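Local coordinates for protein aldehyde dehydrogenase (Burkholderia vietnamiensis, PDB 5KF0) that probably oxidises aldehydes to the corresponding acids with a nicotinamide dinucleotide as cofactor, and is seen here with NADPH bound, at residues A[342-347]-A[367-372]; A[396-399]-A[403-406]; A[274-279]-A[440-445]; A[377-382]-A[408-413]. All coordinates share one frame; numbering follows the deposited sequence.

Contact 1: A[342-347]-A[367-372]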
loop_
_atom_site.group_PDB
_atom_site.type_symbol
_atom_site.label_atom_id
_atom_site.label_comp_id
_atom_site.label_asym_id
_atom_site.label_seq_id
_atom_site.Cartn_x
_atom_site.Cartn_y
_atom_site.Cartn_z
ATOM N N ARG A 342 38.725 26.047 14.935
ATOM C CA ARG A 342 38.745 27.126 15.919
ATOM C C ARG A 342 37.357 27.415 16.472
ATOM O O ARG A 342 37.231 27.754 17.656
ATOM C CB ARG A 342 39.337 28.396 15.309
ATOM C CG ARG A 342 40.836 28.339 15.116
ATOM C CD ARG A 342 41.410 29.725 14.840
ATOM N NE ARG A 342 40.884 30.311 13.609
ATOM C CZ ARG A 342 41.371 30.062 12.396
ATOM N NH1 ARG A 342 42.391 29.228 12.248
ATOM N NH2 ARG A 342 40.837 30.641 11.329
ATOM N N ARG A 343 36.312 27.293 15.645
ATOM C CA ARG A 343 34.950 27.445 16.152
ATOM C C ARG A 343 34.683 26.448 17.270
ATOM O O ARG A 343 34.272 26.819 18.376
ATOM C CB ARG A 343 33.927 27.256 15.029
ATOM C CG ARG A 343 32.483 27.100 15.552
ATOM C CD ARG A 343 31.481 26.666 14.484
ATOM N NE ARG A 343 31.881 25.450 13.764
ATOM C CZ ARG A 343 31.752 24.214 14.239
ATOM N NH1 ARG A 343 31.248 24.012 15.446
ATOM N NH2 ARG A 343 32.151 23.178 13.508
ATOM N N LEU A 344 34.924 25.169 16.996
ATOM C CA LEU A 344 34.615 24.126 17.968
ATOM C C LEU A 344 35.518 24.217 19.193
ATOM O O LEU A 344 35.050 24.043 20.324
ATOM C CB LEU A 344 34.732 22.757 17.306
ATOM C CG LEU A 344 34.394 21.570 18.203
ATOM C CD1 LEU A 344 33.000 21.714 18.832
ATOM C CD2 LEU A 344 34.466 20.328 17.334
ATOM N N SER A 345 36.813 24.493 18.994
ATOM C CA SER A 345 37.697 24.626 20.149
ATOM C C SER A 345 37.295 25.812 21.019
ATOM O O SER A 345 37.450 25.755 22.243
ATOM C CB SER A 345 39.157 24.741 19.701
ATOM O OG SER A 345 39.449 26.021 19.180
ATOM N N GLY A 346 36.748 26.875 20.421
ATOM C CA GLY A 346 36.273 27.995 21.222
ATOM C C GLY A 346 35.083 27.628 22.091
ATOM O O GLY A 346 35.008 28.028 23.260
ATOM N N TRP A 347 34.136 26.865 21.531
ATOM C CA TRP A 347 33.023 26.351 22.329
ATOM C C TRP A 347 33.524 25.431 23.433
ATOM O O TRP A 347 32.989 25.435 24.549
ATOM C CB TRP A 347 32.030 25.589 21.447
ATOM C CG TRP A 347 31.363 26.389 20.370
ATOM C CD1 TRP A 347 31.472 27.735 20.148
ATOM C CD2 TRP A 347 30.487 25.885 19.362
ATOM N NE1 TRP A 347 30.711 28.097 19.060
ATOM C CE2 TRP A 347 30.100 26.977 18.557
ATOM C CE3 TRP A 347 29.992 24.612 19.059
ATOM C CZ2 TRP A 347 29.232 26.832 17.469
ATOM C CZ3 TRP A 347 29.133 24.471 17.981
ATOM C CH2 TRP A 347 28.769 25.575 17.195
ATOM N N ALA A 367 43.793 22.122 12.016
ATOM C CA ALA A 367 42.585 21.350 11.770
ATOM C C ALA A 367 42.637 19.945 12.358
ATOM O O ALA A 367 41.655 19.207 12.228
ATOM C CB ALA A 367 42.297 21.270 10.265
ATOM N N MET A 368 43.740 19.550 12.996
ATOM C CA MET A 368 43.832 18.229 13.622
ATOM C C MET A 368 43.298 18.329 15.049
ATOM O O MET A 368 44.010 18.744 15.971
ATOM C CB MET A 368 45.263 17.699 13.584
ATOM C CG MET A 368 45.833 17.562 12.174
ATOM S SD MET A 368 44.849 16.601 10.988
ATOM C CE MET A 368 44.697 15.029 11.807
ATOM N N PHE A 369 42.041 17.927 15.222
ATOM C CA PHE A 369 41.324 17.966 16.492
ATOM C C PHE A 369 41.194 16.529 16.988
ATOM O O PHE A 369 40.544 15.710 16.333
ATOM C CB PHE A 369 39.951 18.609 16.262
ATOM C CG PHE A 369 39.313 19.233 17.476
ATOM C CD1 PHE A 369 39.140 18.518 18.651
ATOM C CD2 PHE A 369 38.829 20.541 17.409
ATOM C CE1 PHE A 369 38.521 19.101 19.757
ATOM C CE2 PHE A 369 38.200 21.131 18.509
ATOM C CZ PHE A 369 38.053 20.405 19.688
ATOM N N GLU A 370 41.822 16.204 18.120
ATOM C CA GLU A 370 41.742 14.804 18.497
ATOM C C GLU A 370 40.348 14.457 19.030
ATOM O O GLU A 370 39.532 15.309 19.383
ATOM C CB GLU A 370 42.839 14.439 19.501
ATOM C CG GLU A 370 42.698 15.012 20.884
ATOM C CD GLU A 370 43.871 14.622 21.778
ATOM O OE1 GLU A 370 44.556 13.615 21.478
ATOM O OE2 GLU A 370 44.111 15.325 22.777
ATOM N N ALA A 371 40.063 13.155 19.006
ATOM C CA ALA A 371 38.811 12.682 19.578
ATOM C C ALA A 371 38.764 13.092 21.046
ATOM O O ALA A 371 39.690 12.805 21.810
ATOM C CB ALA A 371 38.692 11.163 19.434
ATOM N N THR A 372 37.689 13.775 21.432
ATOM C CA THR A 372 37.615 14.470 22.710
ATOM C C THR A 372 36.286 14.178 23.393
ATOM O O THR A 372 35.238 14.152 22.741
ATOM C CB THR A 372 37.804 15.982 22.482
ATOM O OG1 THR A 372 39.110 16.216 21.924
ATOM C CG2 THR A 372 37.684 16.774 23.774
#
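Leu344 and Phe369 meet at about a right angle, the leucine on helix 338-353 and the ring on strand 368-375. Phe369 CE2 does most of the touching. Leu344 CG lies 3.8 Å from Phe369 CE2 and 4.1 Å from Phe369 CZ, and the leucine methyl CD2 reaches over one face of the ring. Ser345, the next residue of the helix, comes in from another direction. Ser345 N stands near the ring plane, at the edge, 3.7 Å from Phe369 CE2. Ser345 CB lies 3.9 Å from the same Phe369 CE2. That atom thus takes a face contact and an edge contact from consecutive residues of one helical turn. Phe369 has CG anti to its backbone nitrogen (chi1 -156°), which carries the ring off the strand to the helix. No hydrogen bond joins the two segments. The contact is van der Waals packing, apolar between Leu344 and Phe369. Ser341 and Met348 of the same helix touch the phenylalanine, as do Val364 of strand 364-365 and Val392 of strand 392-398. Leu344 also rests on Val392, so helix 338-353 packs on strands 364-365, 368-375 and 392-398, with Phe369 between the helix and these strands.

Contact 2: A[396-399]-A[403-406]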
loop_
_atom_site.group_PDB
_atom_site.type_symbol
_atom_site.label_atom_id
_atom_site.label_comp_id
_atom_site.label_asym_id
_atom_site.label_seq_id
_atom_site.Cartn_x
_atom_site.Cartn_y
_atom_site.Cartn_z
ATOM N N GLU A 396 26.834 12.712 29.995
ATOM C CA GLU A 396 26.024 13.165 31.118
ATOM C C GLU A 396 25.232 11.984 31.676
ATOM O O GLU A 396 25.143 10.915 31.058
ATOM C CB GLU A 396 25.111 14.344 30.718
ATOM C CG GLU A 396 24.260 14.121 29.459
ATOM C CD GLU A 396 23.419 15.344 29.064
ATOM O OE1 GLU A 396 23.265 16.278 29.888
ATOM O OE2 GLU A 396 22.911 15.374 27.919
ATOM N N LYS A 397 24.663 12.189 32.863
ATOM C CA LYS A 397 24.108 11.132 33.701
ATOM C C LYS A 397 22.610 11.352 33.895
ATOM O O LYS A 397 22.157 12.494 34.006
ATOM C CB LYS A 397 24.834 11.124 35.063
ATOM C CG LYS A 397 24.447 10.010 36.027
ATOM C CD LYS A 397 25.137 10.202 37.396
ATOM C CE LYS A 397 26.639 10.043 37.290
ATOM N NZ LYS A 397 27.289 10.026 38.638
ATOM N N PHE A 398 21.832 10.266 33.950
ATOM C CA PHE A 398 20.419 10.385 34.317
ATOM C C PHE A 398 20.009 9.229 35.220
ATOM O O PHE A 398 20.667 8.187 35.266
ATOM C CB PHE A 398 19.496 10.427 33.085
ATOM C CG PHE A 398 19.373 9.111 32.360
ATOM C CD1 PHE A 398 18.328 8.232 32.644
ATOM C CD2 PHE A 398 20.296 8.757 31.380
ATOM C CE1 PHE A 398 18.216 7.015 31.963
ATOM C CE2 PHE A 398 20.185 7.550 30.690
ATOM C CZ PHE A 398 19.152 6.678 30.988
ATOM N N ASP A 399 18.904 9.442 35.950
ATOM C CA ASP A 399 18.273 8.451 36.822
ATOM C C ASP A 399 16.988 7.886 36.239
ATOM O O ASP A 399 16.754 6.675 36.301
ATOM C CB ASP A 399 17.918 9.056 38.192
ATOM C CG ASP A 399 19.112 9.519 38.962
ATOM O OD1 ASP A 399 20.193 8.912 38.820
ATOM O OD2 ASP A 399 18.959 10.487 39.730
ATOM N N ASP A 403 13.391 11.504 32.131
ATOM C CA ASP A 403 14.292 12.651 32.179
ATOM C C ASP A 403 15.304 12.599 31.037
ATOM O O ASP A 403 15.633 13.630 30.442
ATOM C CB ASP A 403 15.003 12.692 33.531
ATOM C CG ASP A 403 15.949 13.875 33.668
ATOM O OD1 ASP A 403 17.123 13.648 34.027
ATOM O OD2 ASP A 403 15.524 15.027 33.444
ATOM N N ALA A 404 15.830 11.408 30.735
ATOM C CA ALA A 404 16.709 11.265 29.579
ATOM C C ALA A 404 16.001 11.689 28.302
ATOM O O ALA A 404 16.574 12.409 27.472
ATOM C CB ALA A 404 17.198 9.819 29.463
ATOM N N LEU A 405 14.742 11.270 28.132
ATOM C CA LEU A 405 14.008 11.643 26.924
ATOM C C LEU A 405 13.823 13.153 26.846
ATOM O O LEU A 405 14.031 13.761 25.785
ATOM C CB LEU A 405 12.644 10.939 26.882
ATOM C CG LEU A 405 12.658 9.407 26.860
ATOM C CD1 LEU A 405 11.228 8.865 26.827
ATOM C CD2 LEU A 405 13.456 8.870 25.683
ATOM N N ALA A 406 13.442 13.775 27.963
ATOM C CA ALA A 406 13.263 15.223 27.983
ATOM C C ALA A 406 14.559 15.940 27.635
ATOM O O ALA A 406 14.545 16.976 26.961
ATOM C CB ALA A 406 12.753 15.668 29.351
HETATM O O HOH W 1 17.202 11.602 35.879
#
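Phe398 and Ala404 make the apolar part of this contact, a CH-pi interaction. The methyl Ala404 CB sits over one face of the Phe398 ring, 3.6 Å from its centroid and only 7° off the ring normal. All six ring carbons are therefore at similar distances from it. The ring is turned to this position by chi1 of 71°, with CG between the backbone N and the carbonyl carbon. The polar part runs through one water. It accepts from Asp399 N at 2.8 Å and donates to Asp403 OD1 at 2.8 Å, joining the end of the strand to the first turn of the helix. The charged part lies with Arg407, which forms salt bridges with both Asp403 OD1 and Glu396 OE1. Its NH1 also bonds to Lys397 O, so one arginine bonds to both strand and helix. Around the apolar part, His302 meets the Phe398 ring edge-to-face, and Ile265 of strand 263-266 touches both Phe398 and Ala404. Strand 392-398, helix 401-409 and strand 416-420 form a beta-alpha-beta crossover, which passes over the two intervening parallel strands 298-302 and 263-266 of this aldehyde dehydrogenase fold.

Contact 3: A[274-279]-A[440-445]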
loop_
_atom_site.group_PDB
_atom_site.type_symbol
_atom_site.label_atom_id
_atom_site.label_comp_id
_atom_site.label_asym_id
_atom_site.label_seq_id
_atom_site.Cartn_x
_atom_site.Cartn_y
_atom_site.Cartn_z
ATOM N N LEU A 274 28.283 -3.538 27.475
ATOM C CA LEU A 274 28.907 -2.217 27.513
ATOM C C LEU A 274 30.011 -2.070 26.471
ATOM O O LEU A 274 30.191 -0.987 25.912
ATOM C CB LEU A 274 29.453 -1.922 28.913
ATOM C CG LEU A 274 28.432 -1.323 29.881
ATOM C CD1 LEU A 274 29.105 -0.968 31.209
ATOM C CD2 LEU A 274 27.726 -0.107 29.277
ATOM N N ASP A 275 30.778 -3.132 26.201
ATOM C CA ASP A 275 31.833 -3.002 25.196
ATOM C C ASP A 275 31.243 -2.721 23.819
ATOM O O ASP A 275 31.787 -1.913 23.057
ATOM C CB ASP A 275 32.711 -4.254 25.156
ATOM C CG ASP A 275 33.639 -4.360 26.359
ATOM O OD1 ASP A 275 33.917 -3.327 27.003
ATOM O OD2 ASP A 275 34.094 -5.480 26.658
ATOM N N TYR A 276 30.124 -3.372 23.485
ATOM C CA TYR A 276 29.442 -3.079 22.229
ATOM C C TYR A 276 28.950 -1.639 22.209
ATOM O O TYR A 276 29.142 -0.914 21.225
ATOM C CB TYR A 276 28.259 -4.036 22.024
ATOM C CG TYR A 276 27.263 -3.528 20.997
ATOM C CD1 TYR A 276 26.034 -2.999 21.386
ATOM C CD2 TYR A 276 27.564 -3.560 19.637
ATOM C CE1 TYR A 276 25.132 -2.509 20.435
ATOM C CE2 TYR A 276 26.673 -3.089 18.686
ATOM C CZ TYR A 276 25.457 -2.563 19.096
ATOM O OH TYR A 276 24.588 -2.080 18.147
ATOM N N VAL A 277 28.307 -1.214 23.299
ATOM C CA VAL A 277 27.775 0.146 23.384
ATOM C C VAL A 277 28.893 1.165 23.207
ATOM O O VAL A 277 28.790 2.101 22.405
ATOM C CB VAL A 277 27.042 0.339 24.725
ATOM C CG1 VAL A 277 26.632 1.805 24.916
ATOM C CG2 VAL A 277 25.805 -0.601 24.781
ATOM N N VAL A 278 29.982 0.986 23.955
ATOM C CA VAL A 278 31.114 1.906 23.887
ATOM C C VAL A 278 31.694 1.952 22.479
ATOM O O VAL A 278 32.039 3.028 21.977
ATOM C CB VAL A 278 32.167 1.507 24.938
ATOM C CG1 VAL A 278 33.522 2.153 24.638
ATOM C CG2 VAL A 278 31.670 1.892 26.325
ATOM N N ASP A 279 31.786 0.798 21.807
ATOM C CA ASP A 279 32.308 0.790 20.442
ATOM C C ASP A 279 31.419 1.603 19.508
ATOM O O ASP A 279 31.920 2.378 18.684
ATOM C CB ASP A 279 32.456 -0.646 19.942
ATOM C CG ASP A 279 33.107 -0.717 18.572
ATOM O OD1 ASP A 279 34.307 -0.389 18.464
ATOM O OD2 ASP A 279 32.417 -1.098 17.607
ATOM N N VAL A 440 16.606 5.288 16.835
ATOM C CA VAL A 440 17.355 4.053 16.612
ATOM C C VAL A 440 17.448 3.300 17.931
ATOM O O VAL A 440 17.896 3.861 18.942
ATOM C CB VAL A 440 18.752 4.339 16.031
ATOM C CG1 VAL A 440 19.490 3.030 15.755
ATOM C CG2 VAL A 440 18.638 5.177 14.751
ATOM N N ILE A 441 17.020 2.037 17.932
ATOM C CA ILE A 441 17.024 1.201 19.136
ATOM C C ILE A 441 18.170 0.207 19.030
ATOM O O ILE A 441 18.250 -0.560 18.061
ATOM C CB ILE A 441 15.683 0.464 19.331
ATOM C CG1 ILE A 441 14.514 1.458 19.433
ATOM C CG2 ILE A 441 15.748 -0.438 20.578
ATOM C CD1 ILE A 441 14.618 2.416 20.624
ATOM N N ASN A 442 19.043 0.210 20.040
ATOM C CA ASN A 442 20.193 -0.688 20.159
ATOM C C ASN A 442 21.308 -0.346 19.162
ATOM O O ASN A 442 22.135 -1.201 18.828
ATOM C CB ASN A 442 19.767 -2.165 20.024
ATOM C CG ASN A 442 20.729 -3.107 20.709
ATOM O OD1 ASN A 442 21.371 -2.739 21.697
ATOM N ND2 ASN A 442 20.837 -4.332 20.192
ATOM N N ASP A 443 21.341 0.899 18.686
ATOM C CA ASP A 443 22.502 1.450 17.989
ATOM C C ASP A 443 22.458 2.969 18.147
ATOM O O ASP A 443 21.485 3.531 18.661
ATOM C CB ASP A 443 22.538 1.035 16.512
ATOM C CG ASP A 443 23.926 1.179 15.882
ATOM O OD1 ASP A 443 24.043 0.972 14.662
ATOM O OD2 ASP A 443 24.900 1.528 16.590
ATOM N N VAL A 444 23.526 3.627 17.702
ATOM C CA VAL A 444 23.640 5.081 17.815
ATOM C C VAL A 444 22.717 5.776 16.819
ATOM O O VAL A 444 22.280 5.158 15.826
ATOM C CB VAL A 444 25.091 5.549 17.605
ATOM C CG1 VAL A 444 25.928 5.268 18.865
ATOM C CG2 VAL A 444 25.699 4.883 16.371
ATOM N N PRO A 445 22.397 7.057 17.039
ATOM C CA PRO A 445 21.643 7.816 16.029
ATOM C C PRO A 445 22.366 7.922 14.703
ATOM O O PRO A 445 21.742 8.297 13.705
ATOM C CB PRO A 445 21.480 9.202 16.675
ATOM C CG PRO A 445 22.644 9.290 17.654
ATOM C CD PRO A 445 22.707 7.892 18.218
#
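The backbone of helix 274-286 faces the end of strand 438-441 across a distance that the Tyr276 side chain spans, at the point where the chain leaves the sheet through Asn442 with positive phi. Tyr276 OH donates to Asn442 O at 2.7 Å. The hydroxyl lies in the carbonyl plane, with a C=O...donor angle of 155°. The tyrosine ring meets this oxygen at its edge. Chi1 of Tyr276 is 162°, with CG anti to the backbone N, and this sends the ring out from the helix across to the strand end. The Asn442 side chain crosses the ring obliquely, with Asn442 OD1 4.0 Å from Tyr276 CE1 and the amide plane turned 56° from the ring plane. The site lies at a subunit interface of the tetramer, where Val440 and Ile441 pair in a parallel ladder with a strand of the second subunit, so the sheet continues across the boundary. Tyr276 OH, which donates to Asn442 O, is also bonded to Arg483 NH1 of the second subunit, so two bonds grip the hydroxyl. Asp443 OD2 lies 3.9 Å from Tyr276 OH and takes a weak 2.7 Å bond from Val444 N. Asn442 OD1 is bonded to Gln273, just before the helix, while Asp443 OD1 bonds to Tyr143 of the second subunit and Asp443 OD2 forms a salt bridge with Arg280.

Contact 4: A[377-382]-A[408-413]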
loop_
_atom_site.group_PDB
_atom_site.type_symbol
_atom_site.label_atom_id
_atom_site.label_comp_id
_atom_site.label_asym_id
_atom_site.label_seq_id
_atom_site.Cartn_x
_atom_site.Cartn_y
_atom_site.Cartn_z
ATOM N N VAL A 377 29.196 19.377 31.234
ATOM C CA VAL A 377 28.897 20.454 30.293
ATOM C C VAL A 377 27.490 20.953 30.588
ATOM O O VAL A 377 26.532 20.181 30.519
ATOM C CB VAL A 377 29.024 19.980 28.837
ATOM C CG1 VAL A 377 28.667 21.115 27.884
ATOM C CG2 VAL A 377 30.434 19.475 28.563
ATOM N N GLY A 378 27.364 22.232 30.932
ATOM C CA GLY A 378 26.050 22.782 31.230
ATOM C C GLY A 378 25.169 22.802 29.992
ATOM O O GLY A 378 25.632 23.068 28.881
ATOM N N ARG A 379 23.871 22.520 30.191
ATOM C CA ARG A 379 22.936 22.471 29.068
ATOM C C ARG A 379 22.781 23.814 28.359
ATOM O O ARG A 379 22.241 23.845 27.249
ATOM C CB ARG A 379 21.555 21.965 29.528
ATOM C CG ARG A 379 20.844 22.868 30.536
ATOM C CD ARG A 379 19.381 22.459 30.763
ATOM N NE ARG A 379 18.532 22.845 29.637
ATOM C CZ ARG A 379 17.933 24.024 29.511
ATOM N NH1 ARG A 379 18.082 24.957 30.450
ATOM N NH2 ARG A 379 17.183 24.275 28.445
ATOM N N GLU A 380 23.235 24.916 28.958
ATOM C CA GLU A 380 23.164 26.218 28.309
ATOM C C GLU A 380 24.301 26.456 27.318
ATOM O O GLU A 380 24.206 27.381 26.508
ATOM C CB GLU A 380 23.179 27.330 29.363
ATOM C CG GLU A 380 24.577 27.734 29.861
ATOM C CD GLU A 380 25.199 26.750 30.855
ATOM O OE1 GLU A 380 26.383 26.950 31.214
ATOM O OE2 GLU A 380 24.512 25.799 31.299
ATOM N N GLN A 381 25.360 25.648 27.365
ATOM C CA GLN A 381 26.581 25.922 26.608
ATOM C C GLN A 381 26.401 25.719 25.106
ATOM O O GLN A 381 25.678 24.828 24.658
ATOM C CB GLN A 381 27.713 25.010 27.086
ATOM C CG GLN A 381 28.308 25.412 28.423
ATOM C CD GLN A 381 28.925 26.794 28.372
ATOM O OE1 GLN A 381 29.750 27.081 27.507
ATOM N NE2 GLN A 381 28.502 27.670 29.280
ATOM N N ASP A 382 27.127 26.532 24.325
ATOM C CA ASP A 382 27.174 26.334 22.879
ATOM C C ASP A 382 27.591 24.914 22.527
ATOM O O ASP A 382 27.066 24.325 21.577
ATOM C CB ASP A 382 28.139 27.328 22.230
ATOM C CG ASP A 382 27.598 28.740 22.200
ATOM O OD1 ASP A 382 26.383 28.928 22.415
ATOM O OD2 ASP A 382 28.399 29.668 21.956
ATOM N N VAL A 408 17.095 14.736 25.751
ATOM C CA VAL A 408 17.307 14.603 24.310
ATOM C C VAL A 408 16.512 15.675 23.567
ATOM O O VAL A 408 17.015 16.330 22.645
ATOM C CB VAL A 408 16.920 13.191 23.830
ATOM C CG1 VAL A 408 16.938 13.130 22.286
ATOM C CG2 VAL A 408 17.857 12.132 24.429
ATOM N N ASN A 409 15.247 15.861 23.956
ATOM C CA ASN A 409 14.371 16.840 23.318
ATOM C C ASN A 409 14.734 18.281 23.655
ATOM O O ASN A 409 14.188 19.194 23.029
ATOM C CB ASN A 409 12.915 16.604 23.735
ATOM C CG ASN A 409 12.258 15.454 22.992
ATOM O OD1 ASN A 409 12.648 15.108 21.881
ATOM N ND2 ASN A 409 11.223 14.864 23.613
ATOM N N ASP A 410 15.608 18.508 24.641
ATOM C CA ASP A 410 15.989 19.853 25.068
ATOM C C ASP A 410 16.990 20.425 24.064
ATOM O O ASP A 410 18.193 20.528 24.315
ATOM C CB ASP A 410 16.564 19.807 26.478
ATOM C CG ASP A 410 17.144 21.140 26.913
ATOM O OD1 ASP A 410 16.544 22.184 26.545
ATOM O OD2 ASP A 410 18.207 21.142 27.592
ATOM N N SER A 411 16.457 20.795 22.897
ATOM C CA SER A 411 17.272 21.136 21.742
ATOM C C SER A 411 16.405 21.849 20.719
ATOM O O SER A 411 15.193 21.614 20.652
ATOM C CB SER A 411 17.876 19.879 21.100
ATOM O OG SER A 411 18.592 20.214 19.918
ATOM N N ASP A 412 17.049 22.704 19.911
ATOM C CA ASP A 412 16.422 23.243 18.707
ATOM C C ASP A 412 16.203 22.174 17.649
ATOM O O ASP A 412 15.406 22.381 16.727
ATOM C CB ASP A 412 17.296 24.335 18.071
ATOM C CG ASP A 412 17.496 25.535 18.960
ATOM O OD1 ASP A 412 16.659 25.785 19.847
ATOM O OD2 ASP A 412 18.491 26.254 18.723
ATOM N N PHE A 413 16.888 21.043 17.762
ATOM C CA PHE A 413 17.034 20.103 16.665
ATOM C C PHE A 413 16.251 18.828 16.937
ATOM O O PHE A 413 15.681 18.634 18.013
ATOM C CB PHE A 413 18.524 19.817 16.435
ATOM C CG PHE A 413 19.312 21.053 16.136
ATOM C CD1 PHE A 413 19.092 21.747 14.952
ATOM C CD2 PHE A 413 20.252 21.550 17.043
ATOM C CE1 PHE A 413 19.809 22.910 14.658
ATOM C CE2 PHE A 413 20.977 22.707 16.754
ATOM C CZ PHE A 413 20.743 23.391 15.551
#
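One charged pair carries the whole of this contact: Arg379 grips Asp410 side-on, with two nitrogens each bonded to a different carboxylate oxygen. Arg379 NE donates to Asp410 OD2 at 2.7 Å, with an N-H...acceptor angle of 175°. Arg379 NH2 donates to Asp410 OD1 at 2.9 Å. Both oxygens are met on their syn sides and lie close to the guanidinium plane. The nitrogens, however, approach tilted out of the carboxylate plane, and the planes of the two flat groups are 32° apart. The arginine chain bends at chi3 (-75°), which turns its NE edge to the acid. Two bonds limit how far either group can rotate. Arg385 forms a salt bridge to Asp410 OD1 through NH2 and bonds to the backbone Arg379 O through NH1, so it links both segments. The two positive groups would be expected to stabilise the ionised carboxylate. Gly378 to Gln381 form a type I beta turn, with Gln381 at the N-cap of helix 382-385. Asp410 centres an inverse gamma turn, and Ser411 OG accepts from Phe413 N in an ST turn. The arrangement is a bidentate surface salt bridge, joining the loop after strand 368-375 to the loop following helix 401-409.

Contacts 1, 2 and 3 all reach the same mixed sheet. Contacts 1 and 2 use its neighbouring strands 368-375 and 392-398, with centres about 26 Å apart. Contacts 2 and 4 share helix 401-409 and lie closest, with centres about 12 Å apart. Contacts 1 and 4 touch directly, where Trp347 CG packs 3.8 Å from Asp382 CB. Contact 3 spans the longest part of the chain, and the other three fall between its segments in sequence. Its centre is about 17 Å from that of contact 2. It also reaches the second subunit. Contact 1 comes within about 12 Å of the bound NADPH, measured from the side chain of Leu344.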